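VlsE1 (Borreliella burgdorferi, PDB 1L8W) is a variable surface lipoprotein antigen of the Lyme disease spirochaete, whose sequence variation probably serves evasion of the host immune response. Local coordinates at residues S216-G220 with E221-S225; S307-R310 with K311-G314. All blocks are in the same frame, centred on the assembly; numbering follows the deposited sequence.

Contact 1: residues S216-G220 with E221-S225; sequences SAVSG and EQILS
Val218 and Ile223 meet across the start of helix 220-230 as a hydrophobic staple. Ser219 is the N-cap, so Val218 precedes the cap and Ile223 is the fourth helix residue after it. CG2 of Val218 lies 3.4 Å from CG1 of Ile223, a tight carbon contact, and CD1 of Ile223 is nearly as near to the same methyl. The two side chains cross at about a right angle. Outside the turn, both side chains rest against Ala273 of helix 269-281.

Ser219 is engaged at three points. Its backbone N gives a nearly straight hydrogen bond to OE1 of Gln222, 3.1 Å long with an N-H...O angle of 169°. This is the half of a capping box in which the third helix residue reaches back to the cap. Gln222 makes the reach with CG beside its own backbone N (chi1 -72°) and an extended link to CD. OG of Ser219 donates to OE1 of Glu221, two residues on, at 3.0 Å. It meets the carboxylate on its anti side. Glu221 folds back through a bend at chi2 (62°), which brings OE1 back to the OG of Ser219. Its negative charge would be expected to suit the helix N-terminus, and its OE2 has a long, weak ion pair with Lys175. O of Ser219 accepts from N of Ile223 at 3.3 Å, and CG1 of Ile223 packs against the same oxygen.

Gly220 is the first residue of the helix. The next helical bond starts here: N of Leu224 donates to O of Gly220 at 2.8 Å, while CB of Leu224 lies 3.4 Å from that oxygen.

Contact 2: residues S307-R310 with K311-G314; sequences SAVR and KVLG
Two turns of the long helix 294-333 carry this contact, with Val309 and Leu313 on one face and Ser307 and Lys311 on another. The backbone follows the alpha-helical i to i+4 pattern. N of Lys311 donates to O of Ser307 at 2.9 Å. At the last step N of Gly314 reaches O of Arg310 at 3.1 Å. Between these two steps, N of Val312 and N of Leu313 point back to O of Ala308 and O of Val309 in the same pattern, but the modelled positions of those two oxygens are doubtful.

The apolar face rests on two branches. CG2 of Val309 lies 3.8 Å from CD1 of Leu313, and CG of Leu313 is nearly as close. Val309 directs CG2 anti to its backbone N, along the helix toward the next turn. The two side chains cross at a slant.

On the other face Lys311 starts alongside the backbone. Its CG, beside the residue's own N (chi1 -77°), comes within 3.3 Å of O of Ser307. The chain then runs out fully extended, and NZ bonds to O of Val215 and O of Val218. The hydroxyl of Ser307 bonds to O of Gly303, one turn earlier.

Several helices cover part of this segment. Ala308 packs on Ile276 and Ala277 of helix 269-281, and Val309 and Leu313 share Met281 at the end of that helix. Leu313 also meets Tyr65 and Phe66 of helix 59-80, while Ser307 and Ala308 touch Val215 of helix 205-216.

Both contacts are local and partly buried, but contact 2 lies nearer the centre of the chain, its centre about 7 Å away against about 10 Å for contact 1. Contact 1 opens a short helix after a loop, so side chains serve the cap. Contact 2 is mid-helix, where backbone bonds repeat and apolar branches meet one turn apart. Helix 269-281 packs on both. The two also touch directly: the hydrogen bond from NZ of Lys311 to O of Val218, 2.6 Å long, ties the loop to helix 294-333. CD of Lys311 packs on CD1 of Ile223, and its CB lies 3.8 Å from CA of Gly220.

Contact 1: residues S216-G220 with E221-S225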
loop_
_atom_site.group_PDB
_atom_site.type_symbol
_atom_site.label_atom_id
_atom_site.label_comp_id
_atom_site.label_asym_id
_atom_site.label_seq_id
_atom_site.Cartn_x
_atom_site.Cartn_y
_atom_site.Cartn_z
ATOM N N SER A 216 5.714 -4.638 -11.419
ATOM C CA SER A 216 7.064 -4.384 -11.915
ATOM C C SER A 216 7.131 -3.133 -12.773
ATOM O O SER A 216 8.144 -2.427 -12.771
ATOM C CB SER A 216 7.582 -5.570 -12.734
ATOM O OG SER A 216 6.876 -5.698 -13.959
ATOM N N ALA A 217 6.039 -2.865 -13.487
ATOM C CA ALA A 217 5.926 -1.727 -14.401
ATOM C C ALA A 217 5.738 -0.347 -13.774
ATOM O O ALA A 217 5.602 0.645 -14.496
ATOM C CB ALA A 217 4.790 -1.990 -15.383
ATOM N N VAL A 218 5.723 -0.268 -12.446
ATOM C CA VAL A 218 5.538 1.019 -11.778
ATOM C C VAL A 218 6.472 1.186 -10.580
ATOM O O VAL A 218 6.905 0.205 -9.976
ATOM C CB VAL A 218 4.076 1.188 -11.308
ATOM C CG1 VAL A 218 3.138 1.146 -12.510
ATOM C CG2 VAL A 218 3.718 0.090 -10.307
ATOM N N SER A 219 6.795 2.432 -10.242
ATOM C CA SER A 219 7.683 2.683 -9.119
ATOM C C SER A 219 6.851 2.767 -7.834
ATOM O O SER A 219 5.623 2.694 -7.871
ATOM C CB SER A 219 8.480 3.982 -9.353
ATOM O OG SER A 219 7.665 5.146 -9.249
ATOM N N GLY A 220 7.521 2.910 -6.699
ATOM C CA GLY A 220 6.811 3.006 -5.435
ATOM C C GLY A 220 6.016 4.292 -5.358
ATOM O O GLY A 220 4.882 4.297 -4.873
ATOM N N GLU A 221 6.613 5.385 -5.830
ATOM C CA GLU A 221 5.947 6.685 -5.829
ATOM C C GLU A 221 4.604 6.602 -6.555
ATOM O O GLU A 221 3.575 7.052 -6.038
ATOM C CB GLU A 221 6.814 7.740 -6.518
ATOM C CG GLU A 221 8.138 8.030 -5.837
ATOM C CD GLU A 221 9.039 6.810 -5.777
ATOM O OE1 GLU A 221 9.199 6.140 -6.819
ATOM O OE2 GLU A 221 9.591 6.526 -4.691
ATOM N N GLN A 222 4.614 6.018 -7.749
ATOM C CA GLN A 222 3.396 5.884 -8.546
ATOM C C GLN A 222 2.312 5.090 -7.831
ATOM O O GLN A 222 1.143 5.456 -7.878
ATOM C CB GLN A 222 3.716 5.233 -9.897
ATOM C CG GLN A 222 4.478 6.132 -10.850
ATOM C CD GLN A 222 4.807 5.432 -12.157
ATOM O OE1 GLN A 222 5.738 4.634 -12.230
ATOM N NE2 GLN A 222 4.023 5.716 -13.192
ATOM N N ILE A 223 2.698 3.996 -7.182
ATOM C CA ILE A 223 1.737 3.183 -6.443
ATOM C C ILE A 223 1.217 3.988 -5.245
ATOM O O ILE A 223 0.041 3.909 -4.894
ATOM C CB ILE A 223 2.379 1.871 -5.943
ATOM C CG1 ILE A 223 2.907 1.064 -7.135
ATOM C CG2 ILE A 223 1.350 1.046 -5.208
ATOM C CD1 ILE A 223 3.826 -0.092 -6.753
ATOM N N LEU A 224 2.102 4.771 -4.638
ATOM C CA LEU A 224 1.752 5.606 -3.497
ATOM C C LEU A 224 0.706 6.630 -3.929
ATOM O O LEU A 224 -0.319 6.803 -3.271
ATOM C CB LEU A 224 2.990 6.344 -2.978
ATOM C CG LEU A 224 3.276 6.373 -1.470
ATOM C CD1 LEU A 224 4.227 7.523 -1.169
ATOM C CD2 LEU A 224 1.994 6.547 -0.679
ATOM N N SER A 225 0.972 7.305 -5.046
ATOM C CA SER A 225 0.065 8.315 -5.577
ATOM C C SER A 225 -1.306 7.712 -5.890
ATOM O O SER A 225 -2.343 8.300 -5.574
ATOM C CB SER A 225 0.668 8.947 -6.839
ATOM O OG SER A 225 -0.096 10.060 -7.274
#

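Contact 2: residues S307-R310 with K311-G314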
loop_
_atom_site.group_PDB
_atom_site.type_symbol
_atom_site.label_atom_id
_atom_site.label_comp_id
_atom_site.label_asym_id
_atom_site.label_seq_id
_atom_site.Cartn_x
_atom_site.Cartn_y
_atom_site.Cartn_z
ATOM N N SER A 307 6.326 -7.345 -3.310
ATOM C CA SER A 307 7.013 -6.238 -3.971
ATOM C C SER A 307 6.146 -4.984 -3.926
ATOM O O SER A 307 6.650 -3.889 -3.699
ATOM C CB SER A 307 7.342 -6.589 -5.418
ATOM O OG SER A 307 8.397 -7.524 -5.453
ATOM N N ALA A 308 4.843 -5.144 -4.147
ATOM C CA ALA A 308 3.936 -3.999 -4.110
ATOM C C ALA A 308 4.030 -3.294 -2.755
ATOM O O ALA A 308 4.141 -2.068 -2.683
ATOM C CB ALA A 308 2.498 -4.445 -4.362
ATOM N N VAL A 309 3.977 -4.061 -1.674
ATOM C CA VAL A 309 4.059 -3.436 -0.364
ATOM C C VAL A 309 5.449 -2.855 -0.076
ATOM O O VAL A 309 5.563 -1.734 0.418
ATOM C CB VAL A 309 3.643 -4.408 0.753
ATOM C CG1 VAL A 309 4.415 -5.705 0.627
ATOM C CG2 VAL A 309 3.887 -3.761 2.107
ATOM N N ARG A 310 6.507 -3.591 -0.398
ATOM C CA ARG A 310 7.851 -3.075 -0.171
ATOM C C ARG A 310 8.062 -1.765 -0.935
ATOM O O ARG A 310 8.742 -0.864 -0.442
ATOM C CB ARG A 310 8.913 -4.091 -0.600
ATOM C CG ARG A 310 9.091 -5.281 0.336
ATOM C CD ARG A 310 10.359 -6.054 0.002
ATOM N NE ARG A 310 10.275 -6.735 -1.288
ATOM C CZ ARG A 310 10.064 -8.040 -1.437
ATOM N NH1 ARG A 310 9.919 -8.823 -0.376
ATOM N NH2 ARG A 310 9.998 -8.563 -2.648
ATOM N N LYS A 311 7.491 -1.657 -2.137
ATOM C CA LYS A 311 7.636 -0.433 -2.930
ATOM C C LYS A 311 6.883 0.740 -2.294
ATOM O O LYS A 311 7.403 1.858 -2.216
ATOM C CB LYS A 311 7.129 -0.634 -4.371
ATOM C CG LYS A 311 8.070 -1.404 -5.284
ATOM C CD LYS A 311 7.600 -1.353 -6.754
ATOM C CE LYS A 311 8.659 -1.965 -7.677
ATOM N NZ LYS A 311 8.290 -1.852 -9.112
ATOM N N VAL A 312 5.655 0.496 -1.852
ATOM C CA VAL A 312 4.868 1.558 -1.228
ATOM C C VAL A 312 5.468 2.062 0.100
ATOM O O VAL A 312 5.600 3.273 0.307
ATOM C CB VAL A 312 3.408 1.100 -1.016
ATOM C CG1 VAL A 312 3.398 -0.310 -0.523
ATOM C CG2 VAL A 312 2.711 1.991 -0.009
ATOM N N LEU A 313 5.859 1.146 0.976
ATOM C CA LEU A 313 6.440 1.522 2.270
ATOM C C LEU A 313 7.804 2.186 2.122
ATOM O O LEU A 313 8.166 3.062 2.900
ATOM C CB LEU A 313 6.581 0.292 3.168
ATOM C CG LEU A 313 5.301 -0.429 3.572
ATOM C CD1 LEU A 313 5.637 -1.530 4.570
ATOM C CD2 LEU A 313 4.344 0.565 4.192
ATOM N N GLY A 314 8.572 1.747 1.135
ATOM C CA GLY A 314 9.868 2.349 0.900
ATOM C C GLY A 314 9.682 3.785 0.437
ATOM O O GLY A 314 10.437 4.669 0.831
#